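Long-range contacts in 223aa long hypothetical arylmalonate decarboxylase (Sulfolobus tokodaii, PDB 2DGD), which is of unknown function but is probably an arylmalonate decarboxylase-like lyase of the aspartate/glutamate racemase superfamily: residues 34-39 / 61-66; 91-96 / 208-213; 109-114 / 172-177. All coordinates share one frame; numbering follows the deposited sequence.

Interaction 1 of 3, residues 34-39 / 61-66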
ATOM      1  N   HIS A  34     -15.404  16.552  21.198  1.00 23.11           N
ATOM      2  CA  HIS A  34     -16.601  16.381  22.020  1.00 23.58           C
ATOM      3  C   HIS A  34     -17.461  17.622  21.906  1.00 24.06           C
ATOM      4  O   HIS A  34     -17.007  18.727  22.208  1.00 25.44           O
ATOM      5  CB  HIS A  34     -16.178  16.138  23.458  1.00 22.40           C
ATOM      6  CG  HIS A  34     -15.164  15.049  23.584  1.00 23.62           C
ATOM      7  ND1 HIS A  34     -15.489  13.716  23.447  1.00 22.73           N
ATOM      8  CD2 HIS A  34     -13.817  15.097  23.728  1.00 23.02           C
ATOM      9  CE1 HIS A  34     -14.386  12.991  23.499  1.00 23.28           C
ATOM     10  NE2 HIS A  34     -13.358  13.805  23.668  1.00 23.68           N
ATOM     11  N   SER A  35     -18.705  17.444  21.478  1.00 23.47           N
ATOM     12  CA  SER A  35     -19.578  18.592  21.298  1.00 25.01           C
ATOM     13  C   SER A  35     -20.891  18.591  22.067  1.00 24.99           C
ATOM     14  O   SER A  35     -21.333  17.573  22.600  1.00 24.98           O
ATOM     15  CB  SER A  35     -19.872  18.767  19.805  1.00 24.52           C
ATOM     16  OG  SER A  35     -20.371  17.566  19.244  1.00 24.35           O
ATOM     17  N   THR A  36     -21.496  19.769  22.119  1.00 25.29           N
ATOM     18  CA  THR A  36     -22.782  19.964  22.760  1.00 26.65           C
ATOM     19  C   THR A  36     -23.427  21.109  21.988  1.00 27.38           C
ATOM     20  O   THR A  36     -22.739  22.024  21.537  1.00 26.57           O
ATOM     21  CB  THR A  36     -22.646  20.320  24.251  1.00 25.91           C
ATOM     22  OG1 THR A  36     -23.929  20.198  24.870  1.00 24.82           O
ATOM     23  CG2 THR A  36     -22.129  21.749  24.431  1.00 24.41           C
ATOM     24  N   ARG A  37     -24.743  21.053  21.824  1.00 29.47           N
ATOM     25  CA  ARG A  37     -25.444  22.073  21.053  1.00 31.49           C
ATOM     26  C   ARG A  37     -26.172  23.146  21.843  1.00 34.01           C
ATOM     27  O   ARG A  37     -26.460  22.989  23.031  1.00 35.18           O
ATOM     28  CB  ARG A  37     -26.432  21.398  20.104  1.00 29.77           C
ATOM     29  CG  ARG A  37     -25.757  20.569  19.043  1.00 28.01           C
ATOM     30  CD  ARG A  37     -26.750  19.813  18.195  1.00 26.77           C
ATOM     31  NE  ARG A  37     -26.258  19.681  16.831  1.00 26.60           N
ATOM     32  CZ  ARG A  37     -25.139  19.056  16.494  1.00 26.40           C
ATOM     33  NH1 ARG A  37     -24.776  19.006  15.223  1.00 27.81           N
ATOM     34  NH2 ARG A  37     -24.392  18.471  17.419  1.00 26.17           N
HETATM   35  N   MSE A  38     -26.460  24.247  21.159  1.00 36.69           N
HETATM   36  CA  MSE A  38     -27.180  25.354  21.757  1.00 41.10           C
HETATM   37  C   MSE A  38     -28.402  25.711  20.930  1.00 43.72           C
HETATM   38  O   MSE A  38     -28.402  25.604  19.705  1.00 44.49           O
HETATM   39  CB  MSE A  38     -26.288  26.576  21.899  1.00 41.87           C
HETATM   40  CG  MSE A  38     -25.239  26.445  22.981  1.00 46.26           C
HETATM   41 SE   MSE A  38     -24.427  28.154  23.421  1.00 49.42          SE
HETATM   42  CE  MSE A  38     -25.504  28.598  24.952  1.00 51.44           C
ATOM     43  N   LYS A  39     -29.449  26.115  21.631  1.00 47.04           N
ATOM     44  CA  LYS A  39     -30.716  26.505  21.036  1.00 49.73           C
ATOM     45  C   LYS A  39     -30.497  27.433  19.843  1.00 50.85           C
ATOM     46  O   LYS A  39     -29.723  28.383  19.922  1.00 49.65           O
ATOM     47  CB  LYS A  39     -31.549  27.207  22.118  1.00 52.17           C
ATOM     48  CG  LYS A  39     -32.842  27.840  21.665  1.00 54.33           C
ATOM     49  CD  LYS A  39     -33.324  28.863  22.699  1.00 57.00           C
ATOM     50  CE  LYS A  39     -33.723  28.219  24.028  1.00 57.82           C
ATOM     51  NZ  LYS A  39     -34.958  27.373  23.915  1.00 58.29           N
ATOM     52  N   SER A  61     -20.431  24.125  31.045  1.00 29.45           N
ATOM     53  CA  SER A  61     -20.343  23.187  32.153  1.00 28.67           C
ATOM     54  C   SER A  61     -20.481  21.740  31.698  1.00 28.41           C
ATOM     55  O   SER A  61     -20.034  20.823  32.384  1.00 29.55           O
ATOM     56  CB  SER A  61     -21.410  23.501  33.200  1.00 28.23           C
ATOM     57  OG  SER A  61     -22.694  23.098  32.763  1.00 30.17           O
ATOM     58  N   LEU A  62     -21.101  21.531  30.541  1.00 27.75           N
ATOM     59  CA  LEU A  62     -21.285  20.183  30.021  1.00 26.51           C
ATOM     60  C   LEU A  62     -20.032  19.669  29.316  1.00 26.20           C
ATOM     61  O   LEU A  62     -19.875  18.465  29.113  1.00 26.19           O
ATOM     62  CB  LEU A  62     -22.462  20.149  29.045  1.00 25.88           C
ATOM     63  CG  LEU A  62     -23.866  20.472  29.559  1.00 25.74           C
ATOM     64  CD1 LEU A  62     -24.839  20.439  28.389  1.00 24.51           C
ATOM     65  CD2 LEU A  62     -24.283  19.468  30.614  1.00 25.96           C
ATOM     66  N   LEU A  63     -19.138  20.584  28.962  1.00 26.28           N
ATOM     67  CA  LEU A  63     -17.909  20.242  28.246  1.00 27.52           C
ATOM     68  C   LEU A  63     -16.630  20.444  29.063  1.00 29.57           C
ATOM     69  O   LEU A  63     -15.574  19.892  28.729  1.00 29.74           O
ATOM     70  CB  LEU A  63     -17.823  21.089  26.974  1.00 26.04           C
ATOM     71  CG  LEU A  63     -18.055  20.486  25.585  1.00 26.19           C
ATOM     72  CD1 LEU A  63     -18.981  19.311  25.641  1.00 27.00           C
ATOM     73  CD2 LEU A  63     -18.618  21.564  24.680  1.00 26.86           C
ATOM     74  N   ALA A  64     -16.735  21.227  30.134  1.00 30.60           N
ATOM     75  CA  ALA A  64     -15.603  21.555  30.998  1.00 31.11           C
ATOM     76  C   ALA A  64     -14.722  20.401  31.459  1.00 32.30           C
ATOM     77  O   ALA A  64     -13.497  20.508  31.472  1.00 34.08           O
ATOM     78  CB  ALA A  64     -16.100  22.320  32.206  1.00 30.70           C
ATOM     79  N   GLU A  65     -15.332  19.290  31.832  1.00 32.75           N
ATOM     80  CA  GLU A  65     -14.546  18.182  32.330  1.00 33.21           C
ATOM     81  C   GLU A  65     -13.914  17.255  31.279  1.00 31.82           C
ATOM     82  O   GLU A  65     -12.863  16.680  31.534  1.00 32.17           O
ATOM     83  CB  GLU A  65     -15.405  17.402  33.325  1.00 36.11           C
ATOM     84  CG  GLU A  65     -14.672  16.404  34.190  1.00 40.72           C
ATOM     85  CD  GLU A  65     -15.546  15.894  35.330  1.00 44.94           C
ATOM     86  OE1 GLU A  65     -15.135  14.927  36.024  1.00 47.68           O
ATOM     87  OE2 GLU A  65     -16.644  16.468  35.537  1.00 45.03           O
ATOM     88  N   VAL A  66     -14.528  17.105  30.108  1.00 30.11           N
ATOM     89  CA  VAL A  66     -13.951  16.238  29.076  1.00 28.65           C
ATOM     90  C   VAL A  66     -13.042  16.993  28.121  1.00 29.08           C
ATOM     91  O   VAL A  66     -12.334  16.379  27.323  1.00 29.17           O
ATOM     92  CB  VAL A  66     -15.020  15.568  28.192  1.00 27.48           C
ATOM     93  CG1 VAL A  66     -15.919  14.708  29.023  1.00 28.79           C
ATOM     94  CG2 VAL A  66     -15.811  16.621  27.450  1.00 26.60           C
TER
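T36 carries OG1 anti to its backbone N (chi1 -167°), which leaves the methyl CG2 in the crowded position between the backbone N and the carbonyl carbon, and the residue meets two successive leucines, L62 and L63. CG2 lies 3.5 Å from CD2 of L63, the two side chains crossing obliquely. OG1 stands 3.6 Å from CD1 of L62, whose side chain passes that of T36 at about a right angle. L63 also reaches back along the strand: its CD1 is 4.1 Å from the carbonyl carbon of S35, and its CG sits 3.9 Å from O of H34. Three residues further on, V66 continues the apolar seam, with CG2 placed 4.0 Å from CB of H34. No hydrogen bond joins 34-39 to 61-66; the polar groups of H34 and T36 are satisfied by other partners. OG1 of T36 accepts from the backbone N of R37 of the second subunit, while ND1 of H34 is bonded to E20 of that subunit and NE2 to S32 of its own chain. The same strand thus faces a helix and also contributes to an interface of the octamer. Strand 31-38 is the outermost strand, within this chain, of a three-stranded parallel sheet, and its backbone pairs with strand 6-13. Helix 49-63 belongs to the crossover that leads from strand 31-38 to strand 69-72 at the other side of that sheet, and residues 62-66, at and beyond its C-terminal part, rest against the strand from which the crossover set out.

Interaction 2 of 3, residues 91-96 / 208-213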
ATOM      1  N   ASP A  91      -9.819  30.713  27.940  1.00 37.39           N
ATOM      2  CA  ASP A  91      -9.022  30.200  26.827  1.00 37.17           C
ATOM      3  C   ASP A  91      -9.844  29.673  25.657  1.00 35.52           C
ATOM      4  O   ASP A  91      -9.335  28.924  24.824  1.00 34.81           O
ATOM      5  CB  ASP A  91      -8.076  29.097  27.310  1.00 40.22           C
ATOM      6  CG  ASP A  91      -7.096  29.594  28.351  1.00 42.19           C
ATOM      7  OD1 ASP A  91      -6.460  30.642  28.104  1.00 42.91           O
ATOM      8  OD2 ASP A  91      -6.961  28.935  29.407  1.00 42.31           O
ATOM      9  N   VAL A  92     -11.112  30.067  25.600  1.00 33.34           N
ATOM     10  CA  VAL A  92     -12.004  29.642  24.531  1.00 30.66           C
ATOM     11  C   VAL A  92     -11.424  30.039  23.180  1.00 30.35           C
ATOM     12  O   VAL A  92     -10.734  31.055  23.063  1.00 31.22           O
ATOM     13  CB  VAL A  92     -13.401  30.300  24.675  1.00 29.93           C
ATOM     14  CG1 VAL A  92     -13.287  31.806  24.532  1.00 28.95           C
ATOM     15  CG2 VAL A  92     -14.351  29.755  23.632  1.00 28.20           C
ATOM     16  N   VAL A  93     -11.692  29.226  22.163  1.00 28.55           N
ATOM     17  CA  VAL A  93     -11.224  29.516  20.820  1.00 27.06           C
ATOM     18  C   VAL A  93     -12.407  30.023  20.011  1.00 27.69           C
ATOM     19  O   VAL A  93     -13.408  29.322  19.852  1.00 27.61           O
ATOM     20  CB  VAL A  93     -10.655  28.263  20.122  1.00 25.97           C
ATOM     21  CG1 VAL A  93     -10.396  28.562  18.649  1.00 22.78           C
ATOM     22  CG2 VAL A  93      -9.369  27.836  20.790  1.00 24.67           C
ATOM     23  N   ILE A  94     -12.299  31.249  19.516  1.00 27.48           N
ATOM     24  CA  ILE A  94     -13.357  31.831  18.706  1.00 28.44           C
ATOM     25  C   ILE A  94     -12.864  31.779  17.269  1.00 28.20           C
ATOM     26  O   ILE A  94     -12.005  32.556  16.877  1.00 27.97           O
ATOM     27  CB  ILE A  94     -13.648  33.287  19.130  1.00 28.89           C
ATOM     28  CG1 ILE A  94     -14.152  33.302  20.575  1.00 29.46           C
ATOM     29  CG2 ILE A  94     -14.695  33.907  18.211  1.00 28.36           C
ATOM     30  CD1 ILE A  94     -14.391  34.682  21.130  1.00 30.95           C
ATOM     31  N   PRO A  95     -13.402  30.843  16.466  1.00 29.12           N
ATOM     32  CA  PRO A  95     -13.000  30.688  15.064  1.00 29.96           C
ATOM     33  C   PRO A  95     -12.756  31.975  14.278  1.00 31.81           C
ATOM     34  O   PRO A  95     -11.751  32.084  13.572  1.00 31.71           O
ATOM     35  CB  PRO A  95     -14.109  29.807  14.470  1.00 28.25           C
ATOM     36  CG  PRO A  95     -15.230  29.880  15.468  1.00 28.34           C
ATOM     37  CD  PRO A  95     -14.536  29.960  16.781  1.00 27.74           C
ATOM     38  N   GLU A  96     -13.654  32.947  14.402  1.00 34.03           N
ATOM     39  CA  GLU A  96     -13.507  34.213  13.690  1.00 35.88           C
ATOM     40  C   GLU A  96     -12.192  34.915  14.048  1.00 34.37           C
ATOM     41  O   GLU A  96     -11.511  35.458  13.182  1.00 33.64           O
ATOM     42  CB  GLU A  96     -14.701  35.121  14.000  1.00 40.73           C
ATOM     43  CG  GLU A  96     -14.697  36.431  13.240  1.00 48.06           C
ATOM     44  CD  GLU A  96     -16.097  36.886  12.863  1.00 52.75           C
ATOM     45  OE1 GLU A  96     -16.729  36.246  11.985  1.00 55.12           O
ATOM     46  OE2 GLU A  96     -16.564  37.886  13.451  1.00 55.69           O
ATOM     47  N   TRP A 208      -6.563  25.131  13.889  1.00 27.99           N
ATOM     48  CA  TRP A 208      -5.204  25.643  13.898  1.00 27.18           C
ATOM     49  C   TRP A 208      -4.894  26.244  15.272  1.00 27.20           C
ATOM     50  O   TRP A 208      -3.906  25.879  15.908  1.00 24.96           O
ATOM     51  CB  TRP A 208      -5.064  26.708  12.817  1.00 26.47           C
ATOM     52  CG  TRP A 208      -3.787  27.475  12.867  1.00 25.81           C
ATOM     53  CD1 TRP A 208      -2.547  27.040  12.484  1.00 24.01           C
ATOM     54  CD2 TRP A 208      -3.624  28.831  13.299  1.00 25.38           C
ATOM     55  NE1 TRP A 208      -1.623  28.046  12.646  1.00 23.95           N
ATOM     56  CE2 TRP A 208      -2.255  29.156  13.145  1.00 25.34           C
ATOM     57  CE3 TRP A 208      -4.502  29.805  13.798  1.00 24.47           C
ATOM     58  CZ2 TRP A 208      -1.743  30.420  13.475  1.00 24.44           C
ATOM     59  CZ3 TRP A 208      -3.993  31.061  14.126  1.00 25.25           C
ATOM     60  CH2 TRP A 208      -2.625  31.354  13.961  1.00 24.55           C
ATOM     61  N   GLU A 209      -5.761  27.147  15.729  1.00 28.31           N
ATOM     62  CA  GLU A 209      -5.577  27.804  17.017  1.00 27.53           C
ATOM     63  C   GLU A 209      -5.644  26.833  18.179  1.00 27.10           C
ATOM     64  O   GLU A 209      -4.804  26.875  19.077  1.00 28.66           O
ATOM     65  CB  GLU A 209      -6.624  28.891  17.223  1.00 28.52           C
ATOM     66  CG  GLU A 209      -6.254  29.856  18.335  1.00 32.67           C
ATOM     67  CD  GLU A 209      -7.293  30.929  18.559  1.00 34.93           C
ATOM     68  OE1 GLU A 209      -8.137  30.767  19.467  1.00 38.66           O
ATOM     69  OE2 GLU A 209      -7.271  31.931  17.821  1.00 36.61           O
ATOM     70  N   ALA A 210      -6.642  25.959  18.168  1.00 25.68           N
ATOM     71  CA  ALA A 210      -6.806  24.987  19.237  1.00 24.59           C
ATOM     72  C   ALA A 210      -5.597  24.066  19.351  1.00 24.61           C
ATOM     73  O   ALA A 210      -5.054  23.867  20.438  1.00 25.49           O
ATOM     74  CB  ALA A 210      -8.070  24.167  19.003  1.00 23.90           C
ATOM     75  N   LEU A 211      -5.178  23.504  18.222  1.00 24.30           N
ATOM     76  CA  LEU A 211      -4.038  22.592  18.192  1.00 23.81           C
ATOM     77  C   LEU A 211      -2.749  23.269  18.623  1.00 24.05           C
ATOM     78  O   LEU A 211      -1.861  22.610  19.154  1.00 24.01           O
ATOM     79  CB  LEU A 211      -3.871  22.005  16.788  1.00 22.57           C
ATOM     80  CG  LEU A 211      -4.391  20.600  16.494  1.00 20.74           C
ATOM     81  CD1 LEU A 211      -5.438  20.171  17.495  1.00 20.95           C
ATOM     82  CD2 LEU A 211      -4.937  20.578  15.092  1.00 20.89           C
ATOM     83  N   ASN A 212      -2.649  24.576  18.381  1.00 24.38           N
ATOM     84  CA  ASN A 212      -1.467  25.339  18.763  1.00 24.95           C
ATOM     85  C   ASN A 212      -1.429  25.516  20.263  1.00 25.63           C
ATOM     86  O   ASN A 212      -0.387  25.329  20.892  1.00 26.95           O
ATOM     87  CB  ASN A 212      -1.472  26.721  18.122  1.00 27.69           C
ATOM     88  CG  ASN A 212      -0.909  26.723  16.714  1.00 30.89           C
ATOM     89  OD1 ASN A 212       0.165  26.175  16.454  1.00 31.96           O
ATOM     90  ND2 ASN A 212      -1.626  27.364  15.798  1.00 32.97           N
ATOM     91  N   LYS A 213      -2.566  25.893  20.839  1.00 24.68           N
ATOM     92  CA  LYS A 213      -2.628  26.099  22.270  1.00 25.05           C
ATOM     93  C   LYS A 213      -2.356  24.797  23.009  1.00 24.49           C
ATOM     94  O   LYS A 213      -1.657  24.795  24.019  1.00 25.27           O
ATOM     95  CB  LYS A 213      -3.984  26.695  22.654  1.00 27.54           C
ATOM     96  CG  LYS A 213      -4.185  28.093  22.075  1.00 31.77           C
ATOM     97  CD  LYS A 213      -5.631  28.603  22.160  1.00 35.67           C
ATOM     98  CE  LYS A 213      -5.912  29.395  23.437  1.00 37.83           C
ATOM     99  NZ  LYS A 213      -7.248  30.074  23.378  1.00 36.42           N
TER
HETATM  100  O   HOH W   1      -9.769  32.674  19.532  1.00 33.83           O
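The backbone O of D91 accepts a hydrogen bond from NZ of K213, at 2.8 Å. The ammonium approaches from above the carbonyl plane, 54° out of it. K213 sends its chain out from the helix with CD 4.1 Å from CG2 of V93, and the turn about CG-CD (chi3 92°) then sets CE on the course that brings NZ to O of D91. The carboxylate of D91 is close enough to add a favourable field, perhaps, but its OD1 makes no contact with the lysine. V93 is the apolar centre of the contact. Its two methyls face the helix, CG1 lying near the carboxylate of E209 and CG2 packing 4.3 Å from CB of A210. The valine and glutamate side chains run past one another in opposite senses, and OE1 of E209 lies beside both methyls of V93. The fold brings the two segments together. V93 forms backbone bonds to I70 and Y72 of strand 69-72, an outer strand of the N-terminal sheet, and helix 202-214, near the end of the chain, comes back to pack beside it, with K213 also touching I69. Such a return of the C-terminal helix to the first of two alpha/beta halves is consistent with the two-domain build of the aspartate/glutamate racemase superfamily. Further along, a water bridges the segments. It accepts from the backbone N of I94 at 2.9 Å and donates to OE1 of E209, though the length of that second bond is doubtful at this resolution. I94 occupies the N-cap position of helix 95-105, and S98 in the first turn of that helix makes weak hydrogen bonds through OG both to OE2 of E209 and to the backbone O of I94.

Interaction 3 of 3, residues 109-114 / 172-177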
ATOM      1  N   ARG A 109      -2.786  40.893   3.169  1.00 37.75           N
ATOM      2  CA  ARG A 109      -3.323  42.243   3.079  1.00 39.15           C
ATOM      3  C   ARG A 109      -4.538  42.281   2.151  1.00 37.77           C
ATOM      4  O   ARG A 109      -5.539  42.928   2.458  1.00 38.34           O
ATOM      5  CB  ARG A 109      -2.254  43.228   2.598  1.00 42.86           C
ATOM      6  CG  ARG A 109      -1.188  43.532   3.635  1.00 50.74           C
ATOM      7  CD  ARG A 109      -0.585  44.924   3.427  1.00 58.96           C
ATOM      8  NE  ARG A 109       0.866  44.893   3.228  1.00 66.00           N
ATOM      9  CZ  ARG A 109       1.477  44.255   2.231  1.00 68.92           C
ATOM     10  NH1 ARG A 109       2.804  44.288   2.138  1.00 70.00           N
ATOM     11  NH2 ARG A 109       0.769  43.583   1.328  1.00 70.44           N
ATOM     12  N   LYS A 110      -4.450  41.596   1.015  1.00 35.67           N
ATOM     13  CA  LYS A 110      -5.566  41.540   0.072  1.00 33.53           C
ATOM     14  C   LYS A 110      -6.327  40.235   0.307  1.00 31.35           C
ATOM     15  O   LYS A 110      -5.737  39.160   0.375  1.00 30.26           O
ATOM     16  CB  LYS A 110      -5.051  41.623  -1.365  1.00 34.27           C
ATOM     17  CG  LYS A 110      -4.510  42.992  -1.715  1.00 36.31           C
ATOM     18  CD  LYS A 110      -3.804  42.996  -3.050  1.00 38.69           C
ATOM     19  CE  LYS A 110      -3.287  44.382  -3.376  1.00 40.76           C
ATOM     20  NZ  LYS A 110      -2.424  44.382  -4.590  1.00 43.68           N
ATOM     21  N   LEU A 111      -7.643  40.335   0.426  1.00 29.51           N
ATOM     22  CA  LEU A 111      -8.455  39.166   0.711  1.00 29.17           C
ATOM     23  C   LEU A 111      -9.699  39.008  -0.173  1.00 29.75           C
ATOM     24  O   LEU A 111     -10.349  39.996  -0.539  1.00 29.81           O
ATOM     25  CB  LEU A 111      -8.883  39.236   2.180  1.00 27.98           C
ATOM     26  CG  LEU A 111      -9.629  38.070   2.822  1.00 27.85           C
ATOM     27  CD1 LEU A 111      -8.681  36.891   2.972  1.00 29.75           C
ATOM     28  CD2 LEU A 111     -10.159  38.485   4.182  1.00 26.67           C
ATOM     29  N   TRP A 112     -10.015  37.762  -0.525  1.00 28.09           N
ATOM     30  CA  TRP A 112     -11.209  37.463  -1.304  1.00 25.58           C
ATOM     31  C   TRP A 112     -12.072  36.665  -0.327  1.00 25.88           C
ATOM     32  O   TRP A 112     -11.590  35.708   0.293  1.00 27.73           O
ATOM     33  CB  TRP A 112     -10.888  36.610  -2.521  1.00 24.38           C
ATOM     34  CG  TRP A 112     -12.033  36.580  -3.496  1.00 26.36           C
ATOM     35  CD1 TRP A 112     -12.221  37.412  -4.565  1.00 25.24           C
ATOM     36  CD2 TRP A 112     -13.181  35.715  -3.455  1.00 26.28           C
ATOM     37  NE1 TRP A 112     -13.411  37.121  -5.189  1.00 24.95           N
ATOM     38  CE2 TRP A 112     -14.020  36.085  -4.532  1.00 24.69           C
ATOM     39  CE3 TRP A 112     -13.581  34.665  -2.613  1.00 25.57           C
ATOM     40  CZ2 TRP A 112     -15.234  35.443  -4.792  1.00 25.06           C
ATOM     41  CZ3 TRP A 112     -14.794  34.023  -2.873  1.00 26.98           C
ATOM     42  CH2 TRP A 112     -15.605  34.418  -3.956  1.00 26.20           C
ATOM     43  N   ILE A 113     -13.337  37.047  -0.184  1.00 23.34           N
ATOM     44  CA  ILE A 113     -14.221  36.377   0.765  1.00 21.57           C
ATOM     45  C   ILE A 113     -15.393  35.590   0.181  1.00 21.60           C
ATOM     46  O   ILE A 113     -16.209  36.124  -0.568  1.00 21.11           O
ATOM     47  CB  ILE A 113     -14.782  37.401   1.775  1.00 19.85           C
ATOM     48  CG1 ILE A 113     -13.634  38.021   2.560  1.00 19.67           C
ATOM     49  CG2 ILE A 113     -15.775  36.741   2.716  1.00 18.11           C
ATOM     50  CD1 ILE A 113     -14.046  39.207   3.393  1.00 21.58           C
ATOM     51  N   GLY A 114     -15.473  34.314   0.544  1.00 20.82           N
ATOM     52  CA  GLY A 114     -16.566  33.481   0.086  1.00 20.72           C
ATOM     53  C   GLY A 114     -17.448  33.162   1.278  1.00 20.96           C
ATOM     54  O   GLY A 114     -16.935  32.894   2.359  1.00 21.34           O
ATOM     55  N   ALA A 172      -5.908  38.468  -4.772  1.00 26.30           N
ATOM     56  CA  ALA A 172      -5.814  38.420  -3.317  1.00 26.07           C
ATOM     57  C   ALA A 172      -4.569  37.687  -2.831  1.00 25.34           C
ATOM     58  O   ALA A 172      -3.879  37.024  -3.608  1.00 23.92           O
ATOM     59  CB  ALA A 172      -7.068  37.755  -2.742  1.00 26.70           C
ATOM     60  N   ASP A 173      -4.278  37.823  -1.542  1.00 25.11           N
ATOM     61  CA  ASP A 173      -3.131  37.154  -0.944  1.00 26.19           C
ATOM     62  C   ASP A 173      -3.615  35.838  -0.371  1.00 26.63           C
ATOM     63  O   ASP A 173      -2.826  34.931  -0.105  1.00 26.67           O
ATOM     64  CB  ASP A 173      -2.534  37.982   0.192  1.00 26.71           C
ATOM     65  CG  ASP A 173      -1.936  39.273  -0.286  1.00 28.28           C
ATOM     66  OD1 ASP A 173      -1.148  39.226  -1.248  1.00 30.36           O
ATOM     67  OD2 ASP A 173      -2.245  40.333   0.304  1.00 29.82           O
ATOM     68  N   ALA A 174      -4.927  35.749  -0.179  1.00 26.41           N
ATOM     69  CA  ALA A 174      -5.540  34.557   0.378  1.00 24.76           C
ATOM     70  C   ALA A 174      -7.045  34.645   0.235  1.00 23.81           C
ATOM     71  O   ALA A 174      -7.591  35.722  -0.003  1.00 23.85           O
ATOM     72  CB  ALA A 174      -5.171  34.422   1.852  1.00 22.57           C
ATOM     73  N   VAL A 175      -7.702  33.502   0.384  1.00 22.70           N
ATOM     74  CA  VAL A 175      -9.151  33.411   0.310  1.00 21.95           C
ATOM     75  C   VAL A 175      -9.659  32.996   1.683  1.00 23.05           C
ATOM     76  O   VAL A 175      -9.011  32.219   2.393  1.00 21.98           O
ATOM     77  CB  VAL A 175      -9.602  32.344  -0.707  1.00 21.65           C
ATOM     78  CG1 VAL A 175     -11.085  32.079  -0.554  1.00 20.99           C
ATOM     79  CG2 VAL A 175      -9.282  32.790  -2.125  1.00 21.43           C
ATOM     80  N   TYR A 176     -10.816  33.520   2.062  1.00 23.68           N
ATOM     81  CA  TYR A 176     -11.411  33.171   3.343  1.00 24.92           C
ATOM     82  C   TYR A 176     -12.829  32.696   3.097  1.00 24.51           C
ATOM     83  O   TYR A 176     -13.594  33.367   2.410  1.00 25.26           O
ATOM     84  CB  TYR A 176     -11.423  34.382   4.284  1.00 26.07           C
ATOM     85  CG  TYR A 176     -12.327  34.217   5.495  1.00 27.05           C
ATOM     86  CD1 TYR A 176     -12.131  33.180   6.408  1.00 27.75           C
ATOM     87  CD2 TYR A 176     -13.390  35.090   5.717  1.00 26.98           C
ATOM     88  CE1 TYR A 176     -12.975  33.015   7.511  1.00 27.93           C
ATOM     89  CE2 TYR A 176     -14.236  34.936   6.814  1.00 27.75           C
ATOM     90  CZ  TYR A 176     -14.025  33.896   7.707  1.00 28.75           C
ATOM     91  OH  TYR A 176     -14.873  33.737   8.785  1.00 30.96           O
ATOM     92  N   ILE A 177     -13.177  31.534   3.643  1.00 24.19           N
ATOM     93  CA  ILE A 177     -14.525  30.997   3.487  1.00 24.22           C
ATOM     94  C   ILE A 177     -15.198  31.002   4.852  1.00 24.77           C
ATOM     95  O   ILE A 177     -14.832  30.226   5.736  1.00 27.62           O
ATOM     96  CB  ILE A 177     -14.490  29.564   2.916  1.00 22.95           C
ATOM     97  CG1 ILE A 177     -13.795  29.574   1.557  1.00 22.77           C
ATOM     98  CG2 ILE A 177     -15.895  29.033   2.739  1.00 22.05           C
ATOM     99  CD1 ILE A 177     -13.571  28.199   0.971  1.00 23.15           C
TER
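W112 pairs with V175, I113 with Y176 and G114 with I177 as two parallel strands, their axes 4.8 Å apart at closest approach and inclined by 25°. O of W112 takes the N-H of Y176 at 2.9 Å, and N of G114 gives to O of Y176 at 2.8 Å. Toward the N-terminal end of the pairing, D173 adds a side-chain grip: its OD2 accepts from the backbone N of R109 at 3.0 Å. The backbone N of K110 also gives to OD2 of D173, at 2.6 Å, the two donors arriving from opposite faces of the carboxylate plane. On one face of the sheet CD1 of L111 lies 3.9 Å from CB of Y176, and CG2 of I113 meets CD2 of the tyrosine ring; helix 95-105 covers L111 and Y176. On the other face W112 and V175 run alongside each other in the same direction, with CE3 of the indole 4.1 Å from CG1 of the valine, while helix 187-195 packs on V175 and I177. Strands 110-115 and 174-177 are the two inner strands of a four-stranded parallel sheet, order 2-1-3-4, with helices on both faces: the core of a three-layer alpha/beta domain.

In the fold
From the N terminus, interaction 1 comes first: it closes the loop that leaves strand 31-38 through helix 49-63, and is complete before interaction 2 opens. Interaction 2 spans most of the remaining chain, from the entry to helix 95-105 to the late helix 202-214. Interaction 3 is nested inside that loop, and no two contacts cross. Interactions 1 and 3 lie on opposite sides of the chain's centre, their own centres about 32 Å apart, and belong to separate parallel sheets. Interaction 2 ties the halves together, bringing helix 202-214 beside the N-terminal sheet, while helix 95-105 runs on from its first segment to strand 110-115 of interaction 3.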